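Siderophore-interacting protein (PDB 6K2L) binds FAD and, as a siderophore-interacting flavoprotein, probably reduces the iron of ferric siderophores so that the metal can be released. Local coordinates at residues 143-148 / 168-173; 219-224 / 248-253. The protein carries 1 engineered substitution. All blocks are in the same frame, centred on the assembly; numbering follows the deposited sequence.

Interaction 1 (143-148 / 168-173); sequences GDLTAL and LLVPYQ. With FAD (flavin-adenine dinucleotide), chain C.
Three pairs of apolar side chains and one backbone bond join the ends of two neighbouring parallel strands, 138-144 and 163-170, of a beta-alpha-beta unit connected through helix 148-155. Leu148 and Leu168 meet tip to tip, their CD1 methyls 3.5 Å apart, and cross at about a right angle. Leu148 has CG anti to its backbone N (chi1 -172°), which brings its CD1 close to Leu168. Trp189 of strand 185-191 also packs on both leucines. Leu145 CD2 lies 3.9 Å from Val170 CG1, where the two chains cross obliquely. Leu145 CD1 rests 3.7 Å from Pro171 CD, the two side chains crossing at about a right angle. On the backbone, Leu169 N donates to Gly143 O at 2.9 Å, nearly straight and in the carbonyl plane.

The carboxylate of Asp144 takes no part in the strand pairing and serves the loops instead. Asp144 CG sits in the crowded position between N and C (chi1 60°). OD1 takes Thr146 N at 2.7 Å from above the carboxylate plane, an Asx turn, and Thr146 OG1 through its syn lone pair. OD2 accepts from Glu221 N and Trp249 NE1. Thr146 CG2 lies 3.3 Å from N6A of FAD. Four donors around one buried carboxylate would stabilise its negative charge and fix its rotation. The Thr146 loop is thus held by its Asx turn and by neighbouring loops.

Interaction 2 (219-224 / 248-253); sequences GGEEGL and YWRHGK. With FAD (flavin-adenine dinucleotide), chain C.
Glu221 spends both carboxylate oxygens on backbone N-H groups. OE1 caps helix 222-235 by accepting from Gly223 N at 2.8 Å, met from above the carboxylate plane. OE2 takes His251 N at 2.7 Å through its anti lone pair, in an almost straight bond (173°). The chain bends at chi2 (-92°), and its CG lies over the six-membered ring of Trp249 in a CH-pi contact. The adenine of FAD lies over the opposite face of that indole. Trp249 NE1 is satisfied by Asp144 OD2.

Tyr248 N donates to Gly220 O at 2.6 Å, from above the carbonyl plane. The tyrosine ring has Gly220 N on one face and the flavin on the other, with CG 3.3 Å from FAD C9. Its OH bonds to Tyr244 OH. Glu222 N makes a weak bond to Trp249 O. Glu222 OE1 lies over a face of the Arg250 guanidinium, 3.4 Å from NE, so this salt bridge rests on charge alone. Glu222 OE2 bonds to Tyr258 OH.

FAD O2B donates to Arg250 O at 2.8 Å and receives weak bonds from Gly252 N and Lys253 N, in the type II turn 250-253. Glu221 ties a helix start to the cofactor loop, and its charge is probably eased by the helix N terminus. The same loop lays two aromatic rings against FAD, Tyr248 on the flavin and Trp249 on the adenine.

How the interactions relate
From the N terminus, strand 138-144 leads into the turn of 143-148, helix 148-155 and strand 163-170. Interaction 1 closes this beta-alpha-beta crossover. After strand 185-191 and helix 198-205, strand 214-218 comes in on the other side of strand 138-144. Interaction 2 follows in series, with no nesting or crossing: it closes the loop formed by helix 222-235 and strand 243-245, just before helix 255-266. Both lie at strand ends of the same parallel sheet, in the domain related to the NAD-binding domain of ferredoxin reductases, facing FAD. They touch directly through Asp144, and Thr146 O packs 3.3 Å from Tyr248 CD2. Together they join the sheet's central strands to loop 248-253, which borders the cofactor.

Interaction 1 (143-148 / 168-173)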
loop_
_atom_site.group_PDB
_atom_site.type_symbol
_atom_site.label_atom_id
_atom_site.label_comp_id
_atom_site.label_asym_id
_atom_site.label_seq_id
_atom_site.Cartn_x
_atom_site.Cartn_y
_atom_site.Cartn_z
ATOM N N GLY A 143 -11.293 -6.903 15.090
ATOM C CA GLY A 143 -12.387 -6.507 14.219
ATOM C C GLY A 143 -13.275 -7.680 13.853
ATOM O O GLY A 143 -13.102 -8.804 14.337
ATOM N N ASP A 144 -14.246 -7.394 12.985
ATOM C CA ASP A 144 -15.129 -8.402 12.430
ATOM C C ASP A 144 -14.992 -8.318 10.916
ATOM O O ASP A 144 -14.083 -7.647 10.417
ATOM C CB ASP A 144 -16.572 -8.212 12.939
ATOM C CG ASP A 144 -17.189 -6.832 12.559
ATOM O OD1 ASP A 144 -16.824 -6.238 11.516
ATOM O OD2 ASP A 144 -18.076 -6.349 13.301
ATOM N N LEU A 145 -15.900 -8.980 10.180
ATOM C CA LEU A 145 -15.817 -8.940 8.719
ATOM C C LEU A 145 -15.878 -7.521 8.150
ATOM O O LEU A 145 -15.336 -7.280 7.062
ATOM C CB LEU A 145 -16.940 -9.767 8.093
ATOM C CG LEU A 145 -16.625 -11.254 8.043
ATOM C CD1 LEU A 145 -17.743 -11.990 7.348
ATOM C CD2 LEU A 145 -15.285 -11.492 7.373
ATOM N N THR A 146 -16.549 -6.576 8.822
ATOM C CA THR A 146 -16.555 -5.221 8.285
ATOM C C THR A 146 -15.197 -4.541 8.408
ATOM O O THR A 146 -14.917 -3.607 7.649
ATOM C CB THR A 146 -17.609 -4.371 8.975
ATOM O OG1 THR A 146 -17.236 -4.166 10.335
ATOM C CG2 THR A 146 -18.934 -5.051 8.937
ATOM N N ALA A 147 -14.344 -5.019 9.315
ATOM C CA ALA A 147 -13.010 -4.500 9.539
ATOM C C ALA A 147 -11.935 -5.373 8.904
ATOM O O ALA A 147 -10.771 -4.981 8.878
ATOM C CB ALA A 147 -12.742 -4.369 11.045
ATOM N N LEU A 148 -12.292 -6.544 8.394
ATOM C CA LEU A 148 -11.292 -7.407 7.771
ATOM C C LEU A 148 -10.667 -6.808 6.511
ATOM O O LEU A 148 -9.483 -7.081 6.252
ATOM C CB LEU A 148 -11.916 -8.778 7.478
ATOM C CG LEU A 148 -10.953 -9.853 6.996
ATOM C CD1 LEU A 148 -9.751 -9.846 7.917
ATOM C CD2 LEU A 148 -11.592 -11.250 6.892
ATOM N N LEU A 168 -10.106 -11.840 15.253
ATOM C CA LEU A 168 -11.267 -11.501 14.435
ATOM C C LEU A 168 -12.508 -12.296 14.837
ATOM O O LEU A 168 -12.431 -13.505 15.041
ATOM C CB LEU A 168 -10.966 -11.745 12.976
ATOM C CG LEU A 168 -9.789 -10.939 12.407
ATOM C CD1 LEU A 168 -9.434 -11.437 11.024
ATOM C CD2 LEU A 168 -10.123 -9.461 12.358
ATOM N N LEU A 169 -13.671 -11.627 14.891
ATOM C CA LEU A 169 -14.975 -12.281 15.071
ATOM C C LEU A 169 -15.707 -12.372 13.724
ATOM O O LEU A 169 -16.016 -11.347 13.116
ATOM C CB LEU A 169 -15.813 -11.512 16.086
ATOM C CG LEU A 169 -17.157 -12.104 16.563
ATOM C CD1 LEU A 169 -17.005 -13.571 17.027
ATOM C CD2 LEU A 169 -17.847 -11.263 17.691
ATOM N N VAL A 170 -15.971 -13.591 13.256
ATOM C CA VAL A 170 -16.719 -13.852 12.018
ATOM C C VAL A 170 -18.006 -14.607 12.355
ATOM O O VAL A 170 -18.057 -15.334 13.365
ATOM C CB VAL A 170 -15.888 -14.654 10.993
ATOM C CG1 VAL A 170 -14.726 -13.839 10.468
ATOM C CG2 VAL A 170 -15.386 -15.968 11.594
ATOM N N PRO A 171 -19.065 -14.497 11.529
ATOM C CA PRO A 171 -20.330 -15.181 11.847
ATOM C C PRO A 171 -20.349 -16.681 11.533
ATOM O O PRO A 171 -21.155 -17.420 12.109
ATOM C CB PRO A 171 -21.348 -14.425 10.980
ATOM C CG PRO A 171 -20.568 -13.991 9.796
ATOM C CD PRO A 171 -19.191 -13.655 10.324
ATOM N N TYR A 172 -19.492 -17.144 10.622
ATOM C CA TYR A 172 -19.456 -18.551 10.251
ATOM C C TYR A 172 -18.024 -19.031 10.044
ATOM O O TYR A 172 -17.137 -18.267 9.655
ATOM C CB TYR A 172 -20.246 -18.821 8.964
ATOM C CG TYR A 172 -21.729 -18.541 9.042
ATOM C CD1 TYR A 172 -22.590 -19.421 9.694
ATOM C CD2 TYR A 172 -22.278 -17.411 8.440
ATOM C CE1 TYR A 172 -23.961 -19.182 9.745
ATOM C CE2 TYR A 172 -23.647 -17.156 8.499
ATOM C CZ TYR A 172 -24.480 -18.057 9.145
ATOM O OH TYR A 172 -25.831 -17.830 9.214
ATOM N N GLN A 173 -17.830 -20.335 10.246
ATOM C CA GLN A 173 -16.519 -20.961 10.099
ATOM C C GLN A 173 -15.965 -20.836 8.686
ATOM O O GLN A 173 -14.745 -20.761 8.520
ATOM C CB GLN A 173 -16.595 -22.446 10.518
ATOM C CG GLN A 173 -15.353 -23.279 10.195
ATOM C CD GLN A 173 -14.184 -23.057 11.201
ATOM O OE1 GLN A 173 -14.409 -22.804 12.398
ATOM N NE2 GLN A 173 -12.938 -23.156 10.708
HETATM P PA FAD C . -27.538 -0.582 6.948
HETATM O O1A FAD C . -28.596 -0.013 6.056
HETATM O O2A FAD C . -26.571 0.433 7.572
HETATM O O5B FAD C . -28.102 -1.403 8.227
HETATM C C5B FAD C . -29.152 -2.385 8.096
HETATM C C4B FAD C . -29.148 -3.381 9.238
HETATM O O4B FAD C . -28.127 -4.381 9.024
HETATM C C3B FAD C . -28.899 -2.837 10.643
HETATM O O3B FAD C . -29.668 -3.570 11.595
HETATM C C2B FAD C . -27.390 -3.051 10.828
HETATM O O2B FAD C . -26.964 -3.215 12.179
HETATM C C1B FAD C . -27.169 -4.356 10.070
HETATM N N9A FAD C . -25.872 -4.434 9.445
HETATM C C8A FAD C . -25.210 -3.423 8.794
HETATM N N7A FAD C . -24.055 -3.783 8.283
HETATM C C5A FAD C . -23.960 -5.128 8.612
HETATM C C6A FAD C . -22.972 -6.096 8.359
HETATM N N6A FAD C . -21.864 -5.850 7.657
HETATM N N1A FAD C . -23.180 -7.349 8.839
HETATM C C2A FAD C . -24.298 -7.596 9.528
HETATM N N3A FAD C . -25.306 -6.762 9.818
HETATM C C4A FAD C . -25.075 -5.541 9.325
HETATM N N1 FAD C . -18.389 -2.490 5.971
HETATM C C2 FAD C . -18.002 -3.376 5.005
HETATM O O2 FAD C . -18.716 -4.321 4.663
HETATM N N3 FAD C . -16.768 -3.233 4.391
HETATM C C4 FAD C . -15.842 -2.253 4.653
HETATM O O4 FAD C . -14.778 -2.225 4.033
HETATM C C4X FAD C . -16.265 -1.305 5.669
HETATM N N5 FAD C . -15.437 -0.314 5.983
HETATM C C5X FAD C . -15.839 0.573 6.951
HETATM C C6 FAD C . -14.975 1.601 7.308
HETATM C C7 FAD C . -15.318 2.516 8.300
HETATM C C7M FAD C . -14.359 3.629 8.637
HETATM C C8 FAD C . -16.575 2.419 8.928
HETATM C C8M FAD C . -17.005 3.416 9.975
HETATM C C9 FAD C . -17.448 1.400 8.559
HETATM C C9A FAD C . -17.089 0.475 7.588
HETATM N N10 FAD C . -17.941 -0.590 7.230
HETATM C C10 FAD C . -17.554 -1.511 6.277
HETATM C "C1'" FAD C . -19.246 -0.756 7.897
HETATM C "C2'" FAD C . -20.453 -0.440 7.012
HETATM O "O2'" FAD C . -20.578 0.964 6.768
HETATM C "C3'" FAD C . -21.713 -0.957 7.713
HETATM O "O3'" FAD C . -21.719 -2.380 7.633
HETATM C "C4'" FAD C . -23.025 -0.418 7.145
HETATM O "O4'" FAD C . -24.022 -0.477 8.169
HETATM C "C5'" FAD C . -23.451 -1.185 5.912
HETATM O "O5'" FAD C . -24.591 -0.534 5.321
HETATM P P FAD C . -25.836 -1.358 4.808
HETATM O O1P FAD C . -26.632 -0.396 3.917
HETATM O O2P FAD C . -25.449 -2.617 4.173
HETATM O O3P FAD C . -26.665 -1.643 6.144
#

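Interaction 2 (219-224 / 248-253)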
loop_
_atom_site.group_PDB
_atom_site.type_symbol
_atom_site.label_atom_id
_atom_site.label_comp_id
_atom_site.label_asym_id
_atom_site.label_seq_id
_atom_site.Cartn_x
_atom_site.Cartn_y
_atom_site.Cartn_z
ATOM N N GLY A 219 -11.754 -1.900 15.262
ATOM C CA GLY A 219 -12.799 -1.537 14.326
ATOM C C GLY A 219 -13.846 -2.633 14.260
ATOM O O GLY A 219 -13.762 -3.634 14.953
ATOM N N GLY A 220 -14.820 -2.449 13.388
ATOM C CA GLY A 220 -15.911 -3.414 13.356
ATOM C C GLY A 220 -17.058 -3.036 14.272
ATOM O O GLY A 220 -17.193 -1.872 14.649
ATOM N N GLU A 221 -17.856 -4.014 14.679
ATOM C CA GLU A 221 -19.083 -3.770 15.438
ATOM C C GLU A 221 -18.802 -3.167 16.822
ATOM O O GLU A 221 -17.769 -3.414 17.450
ATOM C CB GLU A 221 -19.865 -5.073 15.592
ATOM C CG GLU A 221 -21.359 -4.879 15.751
ATOM C CD GLU A 221 -21.764 -4.774 17.197
ATOM O OE1 GLU A 221 -20.996 -5.254 18.059
ATOM O OE2 GLU A 221 -22.844 -4.215 17.472
ATOM N N GLU A 222 -19.773 -2.387 17.311
ATOM C CA GLU A 222 -19.560 -1.544 18.491
ATOM C C GLU A 222 -19.130 -2.344 19.721
ATOM O O GLU A 222 -18.277 -1.882 20.507
ATOM C CB GLU A 222 -20.831 -0.766 18.799
ATOM C CG GLU A 222 -20.581 0.515 19.537
ATOM C CD GLU A 222 -21.802 0.970 20.326
ATOM O OE1 GLU A 222 -22.342 0.148 21.119
ATOM O OE2 GLU A 222 -22.216 2.143 20.138
ATOM N N GLY A 223 -19.722 -3.537 19.904
ATOM C CA GLY A 223 -19.439 -4.443 21.009
ATOM C C GLY A 223 -18.076 -5.110 21.009
ATOM O O GLY A 223 -17.781 -5.916 21.895
ATOM N N LEU A 224 -17.257 -4.844 19.995
ATOM C CA LEU A 224 -15.835 -5.152 20.046
ATOM C C LEU A 224 -15.003 -3.911 20.328
ATOM O O LEU A 224 -14.075 -3.960 21.143
ATOM C CB LEU A 224 -15.372 -5.785 18.729
ATOM C CG LEU A 224 -15.960 -7.134 18.351
ATOM C CD1 LEU A 224 -15.861 -7.322 16.854
ATOM C CD2 LEU A 224 -15.235 -8.254 19.064
ATOM N N TYR A 248 -17.554 0.357 13.413
ATOM C CA TYR A 248 -17.939 0.403 12.008
ATOM C C TYR A 248 -19.449 0.314 11.843
ATOM O O TYR A 248 -19.986 0.844 10.865
ATOM C CB TYR A 248 -17.248 -0.714 11.228
ATOM C CG TYR A 248 -15.809 -0.400 10.823
ATOM C CD1 TYR A 248 -15.106 0.626 11.427
ATOM C CD2 TYR A 248 -15.157 -1.145 9.852
ATOM C CE1 TYR A 248 -13.817 0.907 11.061
ATOM C CE2 TYR A 248 -13.868 -0.863 9.477
ATOM C CZ TYR A 248 -13.199 0.161 10.077
ATOM O OH TYR A 248 -11.904 0.471 9.705
ATOM N N TRP A 249 -20.141 -0.330 12.780
ATOM C CA TRP A 249 -21.598 -0.454 12.775
ATOM C C TRP A 249 -22.054 -0.944 14.145
ATOM O O TRP A 249 -21.246 -1.192 15.047
ATOM C CB TRP A 249 -22.090 -1.413 11.693
ATOM C CG TRP A 249 -21.646 -2.843 11.879
ATOM C CD1 TRP A 249 -20.367 -3.326 11.795
ATOM C CD2 TRP A 249 -22.479 -3.979 12.169
ATOM N NE1 TRP A 249 -20.356 -4.689 12.008
ATOM C CE2 TRP A 249 -21.636 -5.112 12.235
ATOM C CE3 TRP A 249 -23.853 -4.151 12.370
ATOM C CZ2 TRP A 249 -22.124 -6.394 12.503
ATOM C CZ3 TRP A 249 -24.337 -5.424 12.641
ATOM C CH2 TRP A 249 -23.475 -6.530 12.702
ATOM N N ARG A 250 -23.364 -1.090 14.296
ATOM C CA ARG A 250 -23.949 -1.497 15.567
ATOM C C ARG A 250 -25.082 -2.465 15.273
ATOM O O ARG A 250 -26.010 -2.122 14.537
ATOM C CB ARG A 250 -24.450 -0.294 16.354
ATOM C CG ARG A 250 -24.947 -0.671 17.728
ATOM C CD ARG A 250 -25.044 0.543 18.622
ATOM N NE ARG A 250 -25.555 0.231 19.958
ATOM C CZ ARG A 250 -25.875 1.154 20.867
ATOM N NH1 ARG A 250 -25.742 2.449 20.582
ATOM N NH2 ARG A 250 -26.333 0.787 22.059
ATOM N N HIS A 251 -24.969 -3.677 15.819
ATOM C CA HIS A 251 -25.982 -4.716 15.674
ATOM C C HIS A 251 -27.387 -4.167 15.915
ATOM O O HIS A 251 -27.672 -3.605 16.980
ATOM C CB HIS A 251 -25.667 -5.839 16.657
ATOM C CG HIS A 251 -26.523 -7.055 16.495
ATOM N ND1 HIS A 251 -27.142 -7.381 15.306
ATOM C CD2 HIS A 251 -26.837 -8.043 17.368
ATOM C CE1 HIS A 251 -27.811 -8.509 15.456
ATOM N NE2 HIS A 251 -27.638 -8.935 16.697
ATOM N N GLY A 252 -28.249 -4.305 14.899
ATOM C CA GLY A 252 -29.641 -3.904 14.985
ATOM C C GLY A 252 -29.939 -2.458 14.632
ATOM O O GLY A 252 -31.092 -2.029 14.762
ATOM N N LYS A 253 -28.949 -1.680 14.214
ATOM C CA LYS A 253 -29.175 -0.280 13.892
ATOM C C LYS A 253 -28.633 -0.016 12.499
ATOM O O LYS A 253 -27.495 -0.386 12.191
ATOM C CB LYS A 253 -28.512 0.658 14.909
ATOM C CG LYS A 253 -28.866 0.375 16.350
ATOM C CD LYS A 253 -29.094 1.686 17.114
ATOM C CE LYS A 253 -27.842 2.581 17.006
ATOM N NZ LYS A 253 -28.136 4.048 17.063
HETATM P PA FAD C . -27.538 -0.582 6.948
HETATM O O1A FAD C . -28.596 -0.013 6.056
HETATM O O2A FAD C . -26.571 0.433 7.572
HETATM O O5B FAD C . -28.102 -1.403 8.227
HETATM C C5B FAD C . -29.152 -2.385 8.096
HETATM C C4B FAD C . -29.148 -3.381 9.238
HETATM O O4B FAD C . -28.127 -4.381 9.024
HETATM C C3B FAD C . -28.899 -2.837 10.643
HETATM O O3B FAD C . -29.668 -3.570 11.595
HETATM C C2B FAD C . -27.390 -3.051 10.828
HETATM O O2B FAD C . -26.964 -3.215 12.179
HETATM C C1B FAD C . -27.169 -4.356 10.070
HETATM N N9A FAD C . -25.872 -4.434 9.445
HETATM C C8A FAD C . -25.210 -3.423 8.794
HETATM N N7A FAD C . -24.055 -3.783 8.283
HETATM C C5A FAD C . -23.960 -5.128 8.612
HETATM C C6A FAD C . -22.972 -6.096 8.359
HETATM N N6A FAD C . -21.864 -5.850 7.657
HETATM N N1A FAD C . -23.180 -7.349 8.839
HETATM C C2A FAD C . -24.298 -7.596 9.528
HETATM N N3A FAD C . -25.306 -6.762 9.818
HETATM C C4A FAD C . -25.075 -5.541 9.325
HETATM N N1 FAD C . -18.389 -2.490 5.971
HETATM C C2 FAD C . -18.002 -3.376 5.005
HETATM O O2 FAD C . -18.716 -4.321 4.663
HETATM N N3 FAD C . -16.768 -3.233 4.391
HETATM C C4 FAD C . -15.842 -2.253 4.653
HETATM O O4 FAD C . -14.778 -2.225 4.033
HETATM C C4X FAD C . -16.265 -1.305 5.669
HETATM N N5 FAD C . -15.437 -0.314 5.983
HETATM C C5X FAD C . -15.839 0.573 6.951
HETATM C C6 FAD C . -14.975 1.601 7.308
HETATM C C7 FAD C . -15.318 2.516 8.300
HETATM C C7M FAD C . -14.359 3.629 8.637
HETATM C C8 FAD C . -16.575 2.419 8.928
HETATM C C8M FAD C . -17.005 3.416 9.975
HETATM C C9 FAD C . -17.448 1.400 8.559
HETATM C C9A FAD C . -17.089 0.475 7.588
HETATM N N10 FAD C . -17.941 -0.590 7.230
HETATM C C10 FAD C . -17.554 -1.511 6.277
HETATM C "C1'" FAD C . -19.246 -0.756 7.897
HETATM C "C2'" FAD C . -20.453 -0.440 7.012
HETATM O "O2'" FAD C . -20.578 0.964 6.768
HETATM C "C3'" FAD C . -21.713 -0.957 7.713
HETATM O "O3'" FAD C . -21.719 -2.380 7.633
HETATM C "C4'" FAD C . -23.025 -0.418 7.145
HETATM O "O4'" FAD C . -24.022 -0.477 8.169
HETATM C "C5'" FAD C . -23.451 -1.185 5.912
HETATM O "O5'" FAD C . -24.591 -0.534 5.321
HETATM P P FAD C . -25.836 -1.358 4.808
HETATM O O1P FAD C . -26.632 -0.396 3.917
HETATM O O2P FAD C . -25.449 -2.617 4.173
HETATM O O3P FAD C . -26.665 -1.643 6.144
#